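Local coordinates for protein succinate dehydrogenase (Membrane anchor subunit) (Mycolicibacterium smegmatis, PDB 7D6V) that probably serves as the membrane anchor of a succinate dehydrogenase, carrying a membrane-embedded Rieske-type iron-sulfur cluster and binding ubiquinone in the respiratory electron transport chain, at residues T68-P73 and I102-L107; Y160-I165 and V201-C206; H207-V212 and T231-L236. All blocks are in the same frame, centred on the assembly; numbering follows the deposited sequence.

Interaction 1 of 3, residues T68-P73 and I102-L107; sequences TPFYSP and ISLPFL
Pro73 packs its ring edge against Ser103, and Leu104 meets Phe70 at the other end of a small, buried contact with no hydrogen bond across it. The ring of Pro73 is directed at 102-107 and meets Ser103 through its CG and CD edge, with Pro73 CD 3.2 Å from Ser103 OG. The Ser103 hydroxyl is placed there by a chi1 of 52°, which sets OG between the backbone N and the carbonyl carbon. Ser103 O accepts the N-H of Leu107 at 2.9 Å.

At the other end Leu104 touches Phe70 with both methyls. One, Leu104 CD2, lies 4.2 Å from Phe70 CD2, at the rim of the aromatic ring and near its plane; the two side chains cross at about a right angle. The other methyl, CD1, comes to the carbonyl oxygen of Phe70. Although Phe70 sets out away from the helix, the near edge of its ring still borders the leucine, while the rest of the ring turns to other partners.

Those partners are Phe45 and Ala49 of helix 33-55 and Asp255 of helix 240-264. With Ser103 and Leu107 resting on Ile165 of helix 155-175, the short 3-10 turn at 69-70 and the first part of helix 104-112 are packed among three longer helices.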
# COMPACT_ATOMS: atom_id res chain seq x y z
N THR C 68 39.00 -23.36 -28.76
CA THR C 68 37.99 -23.45 -27.72
C THR C 68 38.20 -22.34 -26.69
O THR C 68 39.34 -22.04 -26.33
CB THR C 68 38.05 -24.82 -27.04
OG1 THR C 68 37.86 -25.85 -28.01
CG2 THR C 68 36.98 -24.93 -25.99
N PRO C 69 37.12 -21.72 -26.20
CA PRO C 69 37.28 -20.75 -25.10
C PRO C 69 37.84 -21.36 -23.82
O PRO C 69 38.43 -20.63 -23.02
CB PRO C 69 35.85 -20.23 -24.88
CG PRO C 69 35.16 -20.49 -26.16
CD PRO C 69 35.75 -21.74 -26.73
N PHE C 70 37.67 -22.66 -23.60
CA PHE C 70 38.24 -23.31 -22.43
C PHE C 70 39.75 -23.47 -22.53
O PHE C 70 40.38 -23.84 -21.53
CB PHE C 70 37.58 -24.68 -22.21
CG PHE C 70 36.23 -24.60 -21.56
CD1 PHE C 70 35.18 -25.37 -22.01
CD2 PHE C 70 36.01 -23.75 -20.49
CE1 PHE C 70 33.94 -25.30 -21.42
CE2 PHE C 70 34.77 -23.68 -19.89
CZ PHE C 70 33.74 -24.46 -20.36
N TYR C 71 40.34 -23.20 -23.69
CA TYR C 71 41.79 -23.20 -23.87
C TYR C 71 42.29 -21.87 -24.41
O TYR C 71 43.38 -21.82 -24.99
CB TYR C 71 42.22 -24.32 -24.83
CG TYR C 71 42.15 -25.72 -24.27
CD1 TYR C 71 40.93 -26.32 -24.01
CD2 TYR C 71 43.30 -26.44 -24.01
CE1 TYR C 71 40.86 -27.60 -23.51
CE2 TYR C 71 43.25 -27.72 -23.51
CZ TYR C 71 42.02 -28.30 -23.26
OH TYR C 71 41.96 -29.57 -22.76
N SER C 72 41.52 -20.79 -24.23
CA SER C 72 41.70 -19.62 -25.10
C SER C 72 43.06 -18.96 -24.92
O SER C 72 43.85 -18.94 -25.88
CB SER C 72 40.53 -18.65 -24.91
OG SER C 72 39.31 -19.22 -25.35
N PRO C 73 43.42 -18.41 -23.74
CA PRO C 73 44.80 -17.92 -23.60
C PRO C 73 45.74 -19.10 -23.49
O PRO C 73 45.77 -19.79 -22.47
CB PRO C 73 44.75 -17.08 -22.32
CG PRO C 73 43.30 -16.92 -21.99
CD PRO C 73 42.66 -18.17 -22.51
N ILE C 102 45.74 -19.32 -17.01
CA ILE C 102 45.74 -17.87 -16.83
C ILE C 102 44.32 -17.36 -16.60
O ILE C 102 44.08 -16.50 -15.74
CB ILE C 102 46.40 -17.18 -18.03
CG1 ILE C 102 47.90 -17.47 -18.04
CG2 ILE C 102 46.14 -15.69 -18.01
CD1 ILE C 102 48.64 -16.93 -16.85
N SER C 103 43.35 -17.90 -17.34
CA SER C 103 42.00 -17.36 -17.35
C SER C 103 40.99 -18.20 -16.58
O SER C 103 40.04 -17.64 -16.03
CB SER C 103 41.50 -17.21 -18.79
OG SER C 103 41.67 -18.42 -19.50
N LEU C 104 41.16 -19.52 -16.54
CA LEU C 104 40.18 -20.36 -15.85
C LEU C 104 39.99 -20.01 -14.38
O LEU C 104 38.83 -19.97 -13.94
CB LEU C 104 40.57 -21.84 -16.01
CG LEU C 104 40.37 -22.46 -17.39
CD1 LEU C 104 40.74 -23.93 -17.37
CD2 LEU C 104 38.94 -22.28 -17.87
N PRO C 105 41.04 -19.76 -13.58
CA PRO C 105 40.78 -19.32 -12.20
C PRO C 105 39.96 -18.05 -12.12
O PRO C 105 39.06 -17.95 -11.28
CB PRO C 105 42.19 -19.13 -11.63
CG PRO C 105 43.05 -19.99 -12.46
CD PRO C 105 42.48 -19.95 -13.83
N PHE C 106 40.24 -17.08 -12.99
CA PHE C 106 39.52 -15.81 -12.93
C PHE C 106 38.06 -15.97 -13.34
O PHE C 106 37.18 -15.37 -12.73
CB PHE C 106 40.21 -14.77 -13.80
CG PHE C 106 41.50 -14.27 -13.22
CD1 PHE C 106 41.50 -13.26 -12.28
CD2 PHE C 106 42.71 -14.81 -13.62
CE1 PHE C 106 42.69 -12.80 -11.75
CE2 PHE C 106 43.89 -14.36 -13.09
CZ PHE C 106 43.88 -13.35 -12.15
N LEU C 107 37.80 -16.78 -14.36
CA LEU C 107 36.41 -17.01 -14.77
C LEU C 107 35.65 -17.79 -13.72
O LEU C 107 34.47 -17.50 -13.45
CB LEU C 107 36.39 -17.73 -16.12
CG LEU C 107 36.82 -16.86 -17.30
CD1 LEU C 107 37.11 -17.71 -18.52
CD2 LEU C 107 35.77 -15.81 -17.60

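Interaction 2 of 3, residues Y160-I165 and V201-C206; sequences YAAVLI and VYTLSC. With FES (Fe2/s2 (inorganic) cluster), chain J.
Thr203 reaches helix 155-175 through its methyl group, which enters between Ala162 and Val163. Thr203 CG2 stands 4.3 Å from Ala162 CB and 4.2 Å from Val163 CG2, and these three side chains make up the close part of the contact. With chi1 at -50° for OG1, the hydroxyl turns back along its own helix, where it is hydrogen-bonded to Leu199 O, and the methyl, anti to the backbone N, faces the neighbouring helix. The threonine thus offers an apolar surface to the interface while its buried hydroxyl is satisfied within the helix.

Packing loosens toward the exposed Leu204, whose end comes no nearer than 5.7 Å to segment 160-165. As this subunit is a membrane anchor, lipid rather than water may lie along Leu204.

Two helices of the membrane anchor meet here beside the Rieske-type cluster, and the end of helix 188-204 leads into part of its site. Cys206 SG binds the iron FE2 at 2.5 Å; its CB-SG bond extends anti to the backbone N, chi1 158°, and the same sulfur caps a backbone N in the helix that follows. His155 NE2, from the start of the helix bearing 160-165, is another iron ligand. Tyr202 approaches the cluster obliquely, its OH 3.4 Å from the bridging sulfide S2, with its ring nearly parallel to that of His240. Between Tyr202 and Cys206 the chain leaves the helix at Ser205: Ser205 OG donates to Tyr202 O at 3.0 Å, from above the carbonyl plane (35° out of it), and is also hydrogen-bonded to His240 ND1.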
# COMPACT_ATOMS: atom_id res chain seq x y z
N TYR C 160 36.15 -6.92 -13.79
CA TYR C 160 37.17 -6.32 -14.65
C TYR C 160 37.99 -7.40 -15.37
O TYR C 160 38.26 -7.29 -16.58
CB TYR C 160 38.10 -5.43 -13.83
CG TYR C 160 37.40 -4.42 -12.94
CD1 TYR C 160 36.24 -3.79 -13.35
CD2 TYR C 160 37.92 -4.10 -11.69
CE1 TYR C 160 35.61 -2.87 -12.54
CE2 TYR C 160 37.29 -3.19 -10.87
CZ TYR C 160 36.13 -2.58 -11.30
OH TYR C 160 35.50 -1.67 -10.49
N ALA C 161 38.38 -8.44 -14.63
CA ALA C 161 39.11 -9.54 -15.25
C ALA C 161 38.28 -10.21 -16.33
O ALA C 161 38.81 -10.60 -17.38
CB ALA C 161 39.52 -10.55 -14.18
N ALA C 162 36.97 -10.36 -16.10
CA ALA C 162 36.09 -10.95 -17.09
C ALA C 162 35.96 -10.07 -18.32
O ALA C 162 35.82 -10.58 -19.43
CB ALA C 162 34.72 -11.21 -16.48
N VAL C 163 36.00 -8.75 -18.15
CA VAL C 163 36.02 -7.86 -19.31
C VAL C 163 37.27 -8.11 -20.15
O VAL C 163 37.21 -8.20 -21.38
CB VAL C 163 35.93 -6.39 -18.86
CG1 VAL C 163 36.11 -5.46 -20.04
CG2 VAL C 163 34.59 -6.13 -18.19
N LEU C 164 38.43 -8.24 -19.49
CA LEU C 164 39.65 -8.51 -20.23
C LEU C 164 39.59 -9.86 -20.96
O LEU C 164 39.99 -9.97 -22.12
CB LEU C 164 40.86 -8.46 -19.30
CG LEU C 164 41.07 -7.16 -18.53
CD1 LEU C 164 42.42 -7.16 -17.85
CD2 LEU C 164 40.92 -5.96 -19.45
N ILE C 165 39.08 -10.88 -20.28
CA ILE C 165 38.99 -12.21 -20.88
C ILE C 165 37.98 -12.21 -22.03
O ILE C 165 38.17 -12.92 -23.03
CB ILE C 165 38.65 -13.26 -19.81
CG1 ILE C 165 39.75 -13.30 -18.75
CG2 ILE C 165 38.47 -14.63 -20.43
CD1 ILE C 165 39.40 -14.11 -17.53
N VAL C 201 27.00 -10.21 -23.49
CA VAL C 201 25.72 -9.84 -22.90
C VAL C 201 25.69 -10.18 -21.41
O VAL C 201 25.27 -9.38 -20.57
CB VAL C 201 24.56 -10.51 -23.65
CG1 VAL C 201 23.24 -10.25 -22.95
CG2 VAL C 201 24.50 -10.01 -25.08
N TYR C 202 26.15 -11.39 -21.07
CA TYR C 202 26.17 -11.80 -19.67
C TYR C 202 27.11 -10.93 -18.84
O TYR C 202 26.78 -10.55 -17.71
CB TYR C 202 26.58 -13.27 -19.56
CG TYR C 202 26.87 -13.71 -18.15
CD1 TYR C 202 25.86 -13.76 -17.20
CD2 TYR C 202 28.14 -14.08 -17.77
CE1 TYR C 202 26.12 -14.16 -15.91
CE2 TYR C 202 28.41 -14.48 -16.48
CZ TYR C 202 27.39 -14.52 -15.55
OH TYR C 202 27.66 -14.92 -14.27
N THR C 203 28.28 -10.60 -19.39
CA THR C 203 29.23 -9.76 -18.67
C THR C 203 28.69 -8.35 -18.47
O THR C 203 28.91 -7.74 -17.42
CB THR C 203 30.56 -9.73 -19.41
OG1 THR C 203 30.97 -11.06 -19.72
CG2 THR C 203 31.63 -9.06 -18.57
N LEU C 204 27.97 -7.82 -19.46
CA LEU C 204 27.46 -6.46 -19.35
C LEU C 204 26.15 -6.37 -18.59
O LEU C 204 25.73 -5.26 -18.24
CB LEU C 204 27.28 -5.85 -20.75
CG LEU C 204 28.56 -5.62 -21.54
CD1 LEU C 204 28.25 -4.88 -22.83
CD2 LEU C 204 29.58 -4.87 -20.71
N SER C 205 25.49 -7.49 -18.31
CA SER C 205 24.32 -7.49 -17.44
C SER C 205 24.68 -7.68 -15.98
O SER C 205 23.78 -7.86 -15.15
CB SER C 205 23.32 -8.55 -17.90
OG SER C 205 23.81 -9.86 -17.65
N CYS C 206 25.97 -7.67 -15.66
CA CYS C 206 26.42 -7.87 -14.28
C CYS C 206 25.94 -6.77 -13.32
O CYS C 206 25.84 -5.61 -13.70
CB CYS C 206 27.94 -7.97 -14.23
SG CYS C 206 28.67 -7.58 -12.62
FE1 FES J . 26.39 -11.87 -11.88
FE2 FES J . 28.25 -9.93 -12.01
S1 FES J . 26.55 -10.07 -10.63
S2 FES J . 28.05 -11.68 -13.31

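Interaction 3 of 3, residues H207-V212 and T231-L236; sequences HSCRHV and TQVSKL. With FES (Fe2/s2 (inorganic) cluster), chain J.
Helices 207-215 and 224-237 run nearly antiparallel, their local axes 9.4 Å apart and 163° from each other in direction, and they come nearest at Arg210 and Val233. Val233 is the apolar knuckle of the contact: its CG1, the methyl anti to the backbone N, sits against the Arg210 backbone, 3.7 Å from Arg210 CA, and beside Arg210 CB, with Cys209 SG farther off at 4.3 Å.

The arginine then runs on past Val233, extended from CG to NE, to Ser234. Arg210 NE gives a moderately bent hydrogen bond to Ser234 OG, 2.9 Å long with an angle of 145° at the hydrogen; the oxygen lies at the guanidinium edge, 23° out of its plane. Ser234 OG is in turn hydrogen-bonded to Trp230 O one turn earlier. Beyond the serine, Arg210 NH2 is hydrogen-bonded to Asn222 of the iron-sulfur subunit, so one guanidinium ties the second helix to a neighbouring chain.

At the start of the first helix, His207 N lies 3.4 Å from the sulfide S1, which also sits in the plane of the imidazole at its edge. The pair is a helical hairpin with one end beside the Rieske-type iron-sulfur site and its first helix against the iron-sulfur subunit.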
# COMPACT_ATOMS: atom_id res chain seq x y z
N HIS C 207 25.65 -7.17 -12.09
CA HIS C 207 25.19 -6.22 -11.07
C HIS C 207 26.28 -5.22 -10.70
O HIS C 207 25.97 -4.08 -10.36
CB HIS C 207 24.74 -6.97 -9.82
CG HIS C 207 23.32 -7.45 -9.88
ND1 HIS C 207 22.99 -8.76 -10.12
CD2 HIS C 207 22.15 -6.79 -9.74
CE1 HIS C 207 21.68 -8.89 -10.12
NE2 HIS C 207 21.14 -7.71 -9.89
N SER C 208 27.55 -5.64 -10.75
CA SER C 208 28.64 -4.70 -10.51
C SER C 208 28.80 -3.72 -11.67
O SER C 208 29.17 -2.57 -11.46
CB SER C 208 29.94 -5.45 -10.27
OG SER C 208 29.90 -6.16 -9.04
N CYS C 209 28.54 -4.17 -12.90
CA CYS C 209 28.55 -3.26 -14.04
C CYS C 209 27.47 -2.20 -13.89
O CYS C 209 27.70 -1.02 -14.20
CB CYS C 209 28.36 -4.04 -15.33
SG CYS C 209 28.35 -3.03 -16.83
N ARG C 210 26.28 -2.59 -13.43
CA ARG C 210 25.21 -1.64 -13.21
C ARG C 210 25.61 -0.58 -12.19
O ARG C 210 25.31 0.61 -12.37
CB ARG C 210 23.95 -2.38 -12.75
CG ARG C 210 22.68 -1.58 -12.82
CD ARG C 210 21.54 -2.34 -12.18
NE ARG C 210 20.29 -1.59 -12.19
CZ ARG C 210 19.27 -1.83 -11.38
NH1 ARG C 210 19.36 -2.80 -10.48
NH2 ARG C 210 18.17 -1.11 -11.45
N HIS C 211 26.27 -1.00 -11.12
CA HIS C 211 26.73 -0.06 -10.10
C HIS C 211 27.83 0.86 -10.64
O HIS C 211 27.80 2.07 -10.41
CB HIS C 211 27.23 -0.84 -8.89
CG HIS C 211 27.84 0.02 -7.83
ND1 HIS C 211 29.20 0.08 -7.63
CD2 HIS C 211 27.29 0.83 -6.90
CE1 HIS C 211 29.46 0.90 -6.63
NE2 HIS C 211 28.32 1.37 -6.17
N VAL C 212 28.79 0.30 -11.37
CA VAL C 212 29.95 1.07 -11.81
C VAL C 212 29.55 2.08 -12.88
O VAL C 212 30.04 3.22 -12.89
CB VAL C 212 31.06 0.13 -12.30
CG1 VAL C 212 32.08 0.88 -13.13
CG2 VAL C 212 31.73 -0.54 -11.12
N THR C 231 20.45 2.87 -17.87
CA THR C 231 19.13 2.40 -18.28
C THR C 231 19.25 1.13 -19.12
O THR C 231 18.54 0.14 -18.88
CB THR C 231 18.40 3.49 -19.06
OG1 THR C 231 18.19 4.62 -18.21
CG2 THR C 231 17.06 2.99 -19.57
N GLN C 232 20.13 1.14 -20.12
CA GLN C 232 20.31 -0.06 -20.94
C GLN C 232 20.88 -1.23 -20.13
O GLN C 232 20.45 -2.37 -20.30
CB GLN C 232 21.19 0.25 -22.15
CG GLN C 232 20.42 0.82 -23.32
CD GLN C 232 19.69 2.10 -23.00
OE1 GLN C 232 18.46 2.16 -23.07
NE2 GLN C 232 20.43 3.13 -22.63
N VAL C 233 21.83 -0.95 -19.24
CA VAL C 233 22.40 -2.02 -18.43
C VAL C 233 21.36 -2.60 -17.48
O VAL C 233 21.36 -3.80 -17.21
CB VAL C 233 23.65 -1.52 -17.68
CG1 VAL C 233 24.05 -2.47 -16.58
CG2 VAL C 233 24.80 -1.33 -18.65
N SER C 234 20.45 -1.77 -16.96
CA SER C 234 19.38 -2.28 -16.11
C SER C 234 18.40 -3.15 -16.90
O SER C 234 17.94 -4.18 -16.41
CB SER C 234 18.65 -1.12 -15.45
OG SER C 234 19.53 -0.33 -14.68
N LYS C 235 18.08 -2.73 -18.13
CA LYS C 235 17.24 -3.56 -18.98
C LYS C 235 17.89 -4.92 -19.21
O LYS C 235 17.21 -5.95 -19.19
CB LYS C 235 16.96 -2.87 -20.31
CG LYS C 235 15.68 -2.06 -20.32
CD LYS C 235 15.88 -0.69 -20.94
CE LYS C 235 16.47 -0.79 -22.33
NZ LYS C 235 16.72 0.56 -22.91
N LEU C 236 19.20 -4.95 -19.44
CA LEU C 236 19.90 -6.22 -19.58
C LEU C 236 19.91 -7.00 -18.27
O LEU C 236 19.76 -8.23 -18.27
CB LEU C 236 21.33 -6.00 -20.07
CG LEU C 236 21.52 -5.75 -21.56
CD1 LEU C 236 22.99 -5.82 -21.91
CD2 LEU C 236 20.73 -6.77 -22.37
FE1 FES J . 26.39 -11.87 -11.88
FE2 FES J . 28.25 -9.93 -12.01
S1 FES J . 26.55 -10.07 -10.63
S2 FES J . 28.05 -11.68 -13.31

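Interactions 1, 2 and 3 follow one another along the chain and in space, the first and last having centres 25 Å apart and no direct touch. Helix 155-175 joins interactions 1 and 2: Ile165 CD1 packs 3.8 Å from Leu107 CG, and Ala161 meets the ring of Phe106. Interactions 2 and 3, whose centres are 11 Å apart, meet at the turn between helices 188-204 and 207-215, where Leu204 O is 3.7 Å from both Val233 CG1 and Cys209 SG. Both touch the iron-sulfur cluster, through the consecutive residues Cys206 and His207. Interaction 1 lies nearer the bound phospholipid, about 8 Å from the Phe70 side chain.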